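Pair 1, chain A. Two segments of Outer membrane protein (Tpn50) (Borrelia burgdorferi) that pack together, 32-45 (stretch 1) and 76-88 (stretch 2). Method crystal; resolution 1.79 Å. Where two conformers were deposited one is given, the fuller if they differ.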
# COMPACT_ATOMS: atom_id res chain seq x y z
N GLU A 32 16.59 -1.05 -6.34
CA GLU A 32 15.49 -0.45 -5.58
C GLU A 32 14.63 0.50 -6.41
O GLU A 32 13.53 0.87 -5.99
CB GLU A 32 16.01 0.27 -4.32
CG GLU A 32 16.77 -0.59 -3.30
CD GLU A 32 15.89 -1.62 -2.61
OE1 GLU A 32 15.43 -2.55 -3.30
OE2 GLU A 32 15.66 -1.50 -1.39
N TYR A 33 15.12 0.91 -7.57
CA TYR A 33 14.39 1.89 -8.37
C TYR A 33 13.02 1.40 -8.85
O TYR A 33 12.09 2.19 -8.97
CB TYR A 33 15.25 2.42 -9.53
CG TYR A 33 16.32 3.38 -9.05
CD1 TYR A 33 15.98 4.62 -8.52
CD2 TYR A 33 17.66 3.03 -9.10
CE1 TYR A 33 16.96 5.50 -8.06
CE2 TYR A 33 18.65 3.91 -8.65
CZ TYR A 33 18.29 5.14 -8.13
OH TYR A 33 19.26 6.00 -7.68
N LYS A 34 12.91 0.09 -9.08
CA LYS A 34 11.65 -0.53 -9.47
C LYS A 34 10.59 -0.37 -8.36
O LYS A 34 9.41 -0.14 -8.63
CB LYS A 34 11.88 -2.00 -9.80
CG LYS A 34 10.69 -2.72 -10.44
CD LYS A 34 10.77 -2.72 -11.97
CE LYS A 34 10.38 -4.08 -12.57
NZ LYS A 34 8.95 -4.46 -12.35
N LYS A 35 11.02 -0.47 -7.10
CA LYS A 35 10.14 -0.21 -5.96
C LYS A 35 9.68 1.25 -5.91
O LYS A 35 8.49 1.54 -5.67
CB LYS A 35 10.83 -0.58 -4.66
CG LYS A 35 9.97 -0.41 -3.42
CD LYS A 35 10.78 -0.59 -2.11
CE LYS A 35 11.11 -2.03 -1.84
NZ LYS A 35 11.39 -2.24 -0.39
N ILE A 36 10.61 2.17 -6.14
CA ILE A 36 10.24 3.58 -6.19
C ILE A 36 9.31 3.86 -7.39
O ILE A 36 8.45 4.72 -7.32
CB ILE A 36 11.46 4.52 -6.19
CG1 ILE A 36 12.37 4.22 -4.99
CG2 ILE A 36 11.01 5.98 -6.14
CD1 ILE A 36 13.76 4.83 -5.11
N ASP A 37 9.48 3.10 -8.47
CA ASP A 37 8.60 3.21 -9.64
C ASP A 37 7.15 2.87 -9.29
O ASP A 37 6.21 3.51 -9.78
CB ASP A 37 9.07 2.29 -10.77
CG ASP A 37 10.30 2.81 -11.48
OD1 ASP A 37 10.66 3.99 -11.30
OD2 ASP A 37 10.92 2.02 -12.23
N LEU A 38 6.98 1.87 -8.44
CA LEU A 38 5.66 1.52 -7.92
C LEU A 38 5.09 2.65 -7.07
O LEU A 38 3.92 3.03 -7.22
CB LEU A 38 5.70 0.21 -7.12
CG LEU A 38 4.39 -0.17 -6.42
CD1 LEU A 38 3.19 -0.27 -7.40
CD2 LEU A 38 4.56 -1.47 -5.67
N ILE A 39 5.92 3.20 -6.17
CA ILE A 39 5.52 4.39 -5.42
C ILE A 39 5.08 5.50 -6.39
O ILE A 39 4.05 6.15 -6.18
CB ILE A 39 6.65 4.87 -4.48
CG1 ILE A 39 6.87 3.83 -3.37
CG2 ILE A 39 6.33 6.22 -3.87
CD1 ILE A 39 8.26 3.86 -2.76
N ALA A 40 5.86 5.70 -7.45
CA ALA A 40 5.57 6.72 -8.46
C ALA A 40 4.21 6.50 -9.14
O ALA A 40 3.49 7.46 -9.43
CB ALA A 40 6.70 6.79 -9.50
N LYS A 41 3.87 5.24 -9.37
CA LYS A 41 2.57 4.88 -9.96
C LYS A 41 1.41 5.31 -9.06
O LYS A 41 0.39 5.78 -9.55
CB LYS A 41 2.50 3.38 -10.24
CG LYS A 41 2.49 3.02 -11.70
CD LYS A 41 1.84 1.66 -11.91
CE LYS A 41 1.08 1.58 -13.23
NZ LYS A 41 0.70 0.19 -13.53
N LEU A 42 1.57 5.16 -7.74
CA LEU A 42 0.56 5.62 -6.81
C LEU A 42 0.50 7.14 -6.76
O LEU A 42 -0.59 7.71 -6.81
CB LEU A 42 0.82 5.07 -5.40
CG LEU A 42 0.78 3.55 -5.29
CD1 LEU A 42 1.19 3.15 -3.88
CD2 LEU A 42 -0.62 3.01 -5.63
N LEU A 43 1.66 7.79 -6.66
CA LEU A 43 1.73 9.25 -6.50
C LEU A 43 1.19 9.99 -7.71
O LEU A 43 0.55 11.03 -7.57
CB LEU A 43 3.16 9.72 -6.18
CG LEU A 43 3.84 9.22 -4.91
CD1 LEU A 43 5.20 9.86 -4.81
CD2 LEU A 43 3.02 9.49 -3.64
N GLU A 44 1.47 9.44 -8.90
CA GLU A 44 0.94 9.91 -10.18
C GLU A 44 -0.57 10.14 -10.15
O GLU A 44 -1.07 11.06 -10.79
CB GLU A 44 1.19 8.87 -11.26
CG GLU A 44 2.47 9.02 -12.05
CD GLU A 44 2.43 8.19 -13.32
OE1 GLU A 44 2.03 7.00 -13.26
OE2 GLU A 44 2.77 8.73 -14.39
N LYS A 45 -1.27 9.27 -9.43
CA LYS A 45 -2.73 9.32 -9.37
C LYS A 45 -3.27 10.30 -8.33
O LYS A 45 -4.45 10.65 -8.36
CB LYS A 45 -3.31 7.91 -9.14
CG LYS A 45 -3.10 6.97 -10.34
CD LYS A 45 -3.74 7.57 -11.60
CE LYS A 45 -3.83 6.57 -12.73
NZ LYS A 45 -2.48 6.21 -13.27
N ALA A 76 17.26 11.94 -1.90
CA ALA A 76 17.58 10.99 -2.96
C ALA A 76 16.30 10.38 -3.57
O ALA A 76 16.18 10.26 -4.79
CB ALA A 76 18.50 9.89 -2.43
N ILE A 77 15.35 10.01 -2.70
CA ILE A 77 14.05 9.47 -3.13
C ILE A 77 13.25 10.53 -3.88
O ILE A 77 12.74 10.27 -4.99
CB ILE A 77 13.23 8.91 -1.93
CG1 ILE A 77 14.02 7.84 -1.17
CG2 ILE A 77 11.86 8.40 -2.40
CD1 ILE A 77 14.28 6.56 -1.91
N GLY A 78 13.15 11.71 -3.28
CA GLY A 78 12.43 12.84 -3.88
C GLY A 78 12.99 13.22 -5.24
O GLY A 78 12.22 13.45 -6.19
N ASN A 79 14.32 13.27 -5.34
CA ASN A 79 14.98 13.63 -6.60
C ASN A 79 14.62 12.69 -7.74
O ASN A 79 14.46 13.13 -8.88
CB ASN A 79 16.50 13.68 -6.43
CG ASN A 79 16.97 14.91 -5.67
OD1 ASN A 79 16.22 15.87 -5.50
ND2 ASN A 79 18.21 14.87 -5.21
N TYR A 80 14.48 11.40 -7.43
CA TYR A 80 14.10 10.41 -8.43
C TYR A 80 12.66 10.64 -8.89
O TYR A 80 12.37 10.60 -10.09
CB TYR A 80 14.29 8.99 -7.91
CG TYR A 80 13.96 7.92 -8.93
CD1 TYR A 80 14.79 7.70 -10.03
CD2 TYR A 80 12.80 7.17 -8.82
CE1 TYR A 80 14.48 6.73 -10.98
CE2 TYR A 80 12.48 6.19 -9.75
CZ TYR A 80 13.32 5.98 -10.83
OH TYR A 80 13.02 5.02 -11.76
N LEU A 81 11.77 10.91 -7.93
CA LEU A 81 10.38 11.25 -8.23
C LEU A 81 10.24 12.52 -9.09
O LEU A 81 9.37 12.59 -9.95
CB LEU A 81 9.56 11.37 -6.94
CG LEU A 81 9.44 10.12 -6.06
CD1 LEU A 81 8.71 10.47 -4.78
CD2 LEU A 81 8.72 8.97 -6.79
N ILE A 82 11.10 13.51 -8.83
CA ILE A 82 11.20 14.71 -9.66
C ILE A 82 11.58 14.31 -11.08
O ILE A 82 10.91 14.68 -12.05
CB ILE A 82 12.29 15.68 -9.15
CG1 ILE A 82 11.99 16.13 -7.72
CG2 ILE A 82 12.41 16.89 -10.08
CD1 ILE A 82 10.71 16.84 -7.59
N LYS A 83 12.66 13.53 -11.17
CA LYS A 83 13.22 13.08 -12.45
C LYS A 83 12.20 12.26 -13.27
O LYS A 83 12.15 12.37 -14.50
CB LYS A 83 14.49 12.26 -12.19
CG LYS A 83 15.27 11.82 -13.43
CD LYS A 83 16.38 10.85 -13.03
CE LYS A 83 17.19 10.37 -14.21
NZ LYS A 83 18.35 9.57 -13.72
N MSE A 84 11.38 11.48 -12.57
CA MSE A 84 10.31 10.69 -13.19
C MSE A 84 9.09 11.54 -13.55
O MSE A 84 8.12 11.02 -14.10
CB MSE A 84 9.89 9.52 -12.29
CG MSE A 84 10.96 8.45 -12.06
SE MSE A 84 11.40 7.34 -13.61
CE MSE A 84 12.89 8.37 -14.37
N LYS A 85 9.15 12.82 -13.21
CA LYS A 85 8.07 13.79 -13.42
C LYS A 85 6.73 13.44 -12.75
O LYS A 85 5.67 13.77 -13.27
CB LYS A 85 7.89 14.09 -14.92
CG LYS A 85 8.99 14.94 -15.53
CD LYS A 85 8.41 15.99 -16.48
CE LYS A 85 7.71 17.11 -15.69
NZ LYS A 85 6.61 17.77 -16.45
N VAL A 86 6.77 12.77 -11.59
CA VAL A 86 5.52 12.48 -10.88
C VAL A 86 5.16 13.56 -9.85
O VAL A 86 3.98 13.76 -9.52
CB VAL A 86 5.44 11.03 -10.30
CG1 VAL A 86 5.82 10.01 -11.36
CG2 VAL A 86 6.31 10.86 -9.08
N LYS A 87 6.17 14.28 -9.36
CA LYS A 87 5.97 15.45 -8.51
C LYS A 87 6.96 16.55 -8.92
O LYS A 87 8.04 16.26 -9.46
CB LYS A 87 6.15 15.09 -7.02
CG LYS A 87 5.03 14.23 -6.41
CD LYS A 87 3.72 15.01 -6.24
CE LYS A 87 2.51 14.09 -6.33
NZ LYS A 87 1.26 14.89 -6.45
N ASP A 88 6.58 17.81 -8.70
CA ASP A 88 7.50 18.93 -8.86
C ASP A 88 8.16 19.23 -7.52
O ASP A 88 7.63 18.87 -6.46
CB ASP A 88 6.77 20.17 -9.36
CG ASP A 88 6.25 20.02 -10.79
OD1 ASP A 88 6.89 19.34 -11.62
OD2 ASP A 88 5.20 20.62 -11.09

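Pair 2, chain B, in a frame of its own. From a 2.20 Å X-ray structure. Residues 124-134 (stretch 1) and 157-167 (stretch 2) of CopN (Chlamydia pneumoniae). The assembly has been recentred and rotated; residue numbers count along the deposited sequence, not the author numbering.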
# COMPACT_ATOMS: atom_id res chain seq x y z
N GLY B 124 22.76 -6.24 -10.12
CA GLY B 124 22.59 -6.07 -8.69
C GLY B 124 21.12 -6.07 -8.31
O GLY B 124 20.74 -6.65 -7.30
N LEU B 125 20.31 -5.43 -9.14
CA LEU B 125 18.87 -5.39 -8.92
C LEU B 125 18.24 -6.77 -9.15
O LEU B 125 17.34 -7.17 -8.42
CB LEU B 125 18.21 -4.35 -9.83
CG LEU B 125 18.48 -2.88 -9.49
CD1 LEU B 125 17.67 -1.96 -10.39
CD2 LEU B 125 18.17 -2.61 -8.03
N ARG B 126 18.72 -7.48 -10.17
CA ARG B 126 18.19 -8.81 -10.47
C ARG B 126 18.54 -9.79 -9.36
O ARG B 126 17.74 -10.66 -9.02
CB ARG B 126 18.73 -9.32 -11.81
CG ARG B 126 18.24 -8.54 -13.01
CD ARG B 126 18.56 -9.25 -14.31
NE ARG B 126 20.00 -9.41 -14.55
CZ ARG B 126 20.76 -8.50 -15.15
NH1 ARG B 126 20.22 -7.36 -15.58
NH2 ARG B 126 22.05 -8.72 -15.33
N SER B 127 19.73 -9.65 -8.80
CA SER B 127 20.15 -10.47 -7.67
C SER B 127 19.25 -10.22 -6.46
O SER B 127 18.83 -11.16 -5.79
CB SER B 127 21.61 -10.20 -7.31
OG SER B 127 22.01 -10.96 -6.19
N LEU B 128 18.96 -8.95 -6.20
CA LEU B 128 18.05 -8.57 -5.12
C LEU B 128 16.65 -9.13 -5.33
O LEU B 128 16.06 -9.70 -4.41
CB LEU B 128 17.98 -7.05 -4.98
CG LEU B 128 16.96 -6.57 -3.95
CD1 LEU B 128 17.44 -6.85 -2.54
CD2 LEU B 128 16.66 -5.10 -4.14
N TYR B 129 16.11 -8.95 -6.54
CA TYR B 129 14.78 -9.46 -6.86
C TYR B 129 14.69 -10.97 -6.63
O TYR B 129 13.72 -11.46 -6.04
CB TYR B 129 14.41 -9.15 -8.31
CG TYR B 129 13.04 -9.65 -8.70
CD1 TYR B 129 11.90 -8.93 -8.38
CD2 TYR B 129 12.88 -10.86 -9.36
CE1 TYR B 129 10.64 -9.39 -8.72
CE2 TYR B 129 11.63 -11.33 -9.70
CZ TYR B 129 10.51 -10.59 -9.38
OH TYR B 129 9.26 -11.05 -9.72
N LEU B 130 15.71 -11.69 -7.09
CA LEU B 130 15.77 -13.14 -6.91
C LEU B 130 15.79 -13.51 -5.43
O LEU B 130 15.14 -14.46 -5.01
CB LEU B 130 16.99 -13.72 -7.62
CG LEU B 130 16.72 -14.41 -8.96
CD1 LEU B 130 15.83 -13.55 -9.85
CD2 LEU B 130 18.02 -14.75 -9.67
N GLU B 131 16.55 -12.76 -4.64
CA GLU B 131 16.63 -12.99 -3.20
C GLU B 131 15.30 -12.69 -2.50
O GLU B 131 14.85 -13.47 -1.66
CB GLU B 131 17.74 -12.15 -2.58
CG GLU B 131 17.84 -12.29 -1.07
CD GLU B 131 18.96 -11.46 -0.47
OE1 GLU B 131 19.65 -10.75 -1.23
OE2 GLU B 131 19.14 -11.51 0.76
N VAL B 132 14.69 -11.57 -2.86
CA VAL B 132 13.44 -11.14 -2.24
C VAL B 132 12.30 -12.12 -2.52
O VAL B 132 11.56 -12.50 -1.62
CB VAL B 132 13.03 -9.73 -2.73
CG1 VAL B 132 11.58 -9.43 -2.36
CG2 VAL B 132 13.96 -8.68 -2.14
N THR B 133 12.19 -12.53 -3.78
CA THR B 133 11.10 -13.39 -4.21
C THR B 133 11.45 -14.87 -4.05
O THR B 133 10.60 -15.74 -4.26
CB THR B 133 10.72 -13.12 -5.67
OG1 THR B 133 11.80 -13.48 -6.53
CG2 THR B 133 10.40 -11.64 -5.87
N GLY B 134 12.69 -15.14 -3.69
CA GLY B 134 13.15 -16.51 -3.52
C GLY B 134 12.76 -17.13 -2.19
O GLY B 134 13.00 -18.31 -1.95
N ILE B 157 12.61 3.88 -5.20
CA ILE B 157 12.78 3.40 -6.56
C ILE B 157 13.00 1.89 -6.58
O ILE B 157 12.43 1.18 -7.41
CB ILE B 157 13.97 4.10 -7.26
CG1 ILE B 157 13.65 5.58 -7.47
CG2 ILE B 157 14.29 3.44 -8.58
CD1 ILE B 157 14.82 6.39 -8.00
N VAL B 158 13.81 1.40 -5.64
CA VAL B 158 14.08 -0.02 -5.52
C VAL B 158 12.80 -0.81 -5.23
O VAL B 158 12.57 -1.87 -5.80
CB VAL B 158 15.12 -0.31 -4.41
CG1 VAL B 158 15.27 -1.80 -4.19
CG2 VAL B 158 16.46 0.32 -4.76
N SER B 159 11.96 -0.26 -4.35
CA SER B 159 10.69 -0.88 -4.01
C SER B 159 9.78 -0.96 -5.23
O SER B 159 9.06 -1.94 -5.42
CB SER B 159 10.00 -0.12 -2.88
OG SER B 159 9.56 1.16 -3.32
N SER B 160 9.81 0.08 -6.05
CA SER B 160 9.02 0.12 -7.28
C SER B 160 9.51 -0.92 -8.28
O SER B 160 8.71 -1.53 -8.99
CB SER B 160 9.05 1.51 -7.90
OG SER B 160 8.43 2.47 -7.05
N PHE B 161 10.82 -1.10 -8.35
CA PHE B 161 11.40 -2.14 -9.20
C PHE B 161 10.92 -3.52 -8.78
O PHE B 161 10.59 -4.35 -9.63
CB PHE B 161 12.93 -2.09 -9.16
CG PHE B 161 13.58 -3.33 -9.70
CD1 PHE B 161 13.53 -3.62 -11.06
CD2 PHE B 161 14.24 -4.21 -8.86
CE1 PHE B 161 14.12 -4.76 -11.56
CE2 PHE B 161 14.83 -5.36 -9.36
CZ PHE B 161 14.77 -5.63 -10.71
N LEU B 162 10.88 -3.75 -7.47
CA LEU B 162 10.43 -5.02 -6.92
C LEU B 162 8.98 -5.29 -7.29
O LEU B 162 8.62 -6.40 -7.66
CB LEU B 162 10.61 -5.03 -5.40
CG LEU B 162 12.05 -5.04 -4.88
CD1 LEU B 162 12.07 -5.08 -3.36
CD2 LEU B 162 12.83 -6.21 -5.46
N MET B 163 8.15 -4.25 -7.18
CA MET B 163 6.73 -4.35 -7.52
C MET B 163 6.54 -4.63 -9.01
O MET B 163 5.69 -5.43 -9.40
CB MET B 163 5.99 -3.07 -7.13
CG MET B 163 5.89 -2.84 -5.64
SD MET B 163 4.81 -4.03 -4.83
CE MET B 163 3.24 -3.64 -5.59
N LYS B 164 7.34 -3.96 -9.83
CA LYS B 164 7.27 -4.13 -11.28
C LYS B 164 7.65 -5.55 -11.68
O LYS B 164 7.01 -6.17 -12.53
CB LYS B 164 8.18 -3.12 -11.98
CG LYS B 164 8.34 -3.35 -13.48
CD LYS B 164 7.05 -3.02 -14.22
CE LYS B 164 7.22 -3.20 -15.72
NZ LYS B 164 5.97 -2.87 -16.46
N GLY B 165 8.70 -6.07 -11.05
CA GLY B 165 9.14 -7.43 -11.28
C GLY B 165 8.11 -8.47 -10.88
O GLY B 165 7.87 -9.43 -11.60
N MET B 166 7.49 -8.26 -9.72
CA MET B 166 6.51 -9.21 -9.20
C MET B 166 5.23 -9.17 -10.02
O MET B 166 4.56 -10.19 -10.20
CB MET B 166 6.21 -8.92 -7.72
CG MET B 166 7.32 -9.35 -6.78
SD MET B 166 7.03 -8.93 -5.05
CE MET B 166 6.66 -7.19 -5.19
N ALA B 167 4.88 -7.98 -10.51
CA ALA B 167 3.73 -7.83 -11.40
C ALA B 167 3.96 -8.61 -12.69
O ALA B 167 3.03 -9.20 -13.25
CB ALA B 167 3.48 -6.36 -11.71

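Both pairs set one helix across another at nearly the same angle. In pair 1 the axes of helix 33-45 and helix 76-83 approach to 10.5 Å and cross at -62°; in pair 2 helix 124-133 and helix 157-167 approach to 10.4 Å and cross at -65°. The central backbones superpose with an RMSD of 0.4 Å, so the frame is held constant while the side chains vary. An axis separation of over 10 Å leaves a gap that side chains must fill, and the two proteins place the bulk differently.

One contacting position keeps its residue: L81(A) matches L162(B), with the same m, t rotamer and side-chain centres 0.8 Å apart. Each leucine reaches the aliphatic residue at the matched position L43(A) = V132(B): CD1 of L81(A) lies 3.6 Å from CD1 of L43(A), and CD1 of L162(B) lies 4.2 Å from CG2 of V132(B). The aromatic position is also kept, Y80(A) matching F161(B), both with chi1 t and both pointing toward the other helix. Each ring packs against the branched aliphatic at I36(A) = L125(B), but differently. I36(A) meets its ring at the edge, CG2 to CD2 of Y80(A) at 3.4 Å, whereas CD1 of L125(B) lies over one face of F161(B).

The hydroxyl gives the ring of pair 1 a polar end. Y80(A) OH donates a hydrogen bond to OD1 of D37(A) at 2.6 Å, while Y33(A) lies over one face of the Y80(A) ring, CD1 to CE1 at 3.6 Å. F161(B) has no such group, and the matched R126(B) points its CA-to-CB bond away, its guanidinium hydrogen-bonded elsewhere in the structure.

A marked exchange in size is at A40(A) = Y129(B). Alanine is small, and its CB rests 4.0 Å from CD2 of L81(A) and 3.8 Å from CG1 of V86(A). In pair 2 a tyrosine occupies this position as a knob among F161(B), L162(B), G165(B) and M166(B). Room for it comes from the facing helix: G165(B) has no side chain, and an ideal CB there would come within 2.5 Å of CE1 of Y129(B), a clash. The ring end passes over this gap, leaving its OH 2.8 Å from the carbonyl O of G165(B). The matching position in pair 1 is M84(A), a selenomethionine whose CA-to-CB bond points toward the first helix. Its CB stays 5.0 Å from CB of A40(A), so pair 1 leaves room for a side chain where pair 2 has glycine.

Beyond this the second segments part. Pair 2 continues as helix, and M166(B) packs its CG 3.8 Å from CE1 of Y129(B). In pair 1 the helix closes in a Schellman motif at K85(A), with positive phi, and V86(A) follows, its CG1 3.6 Å from CG of E44(A). The rule to carry away is that bulk is budgeted across the interface, position by position.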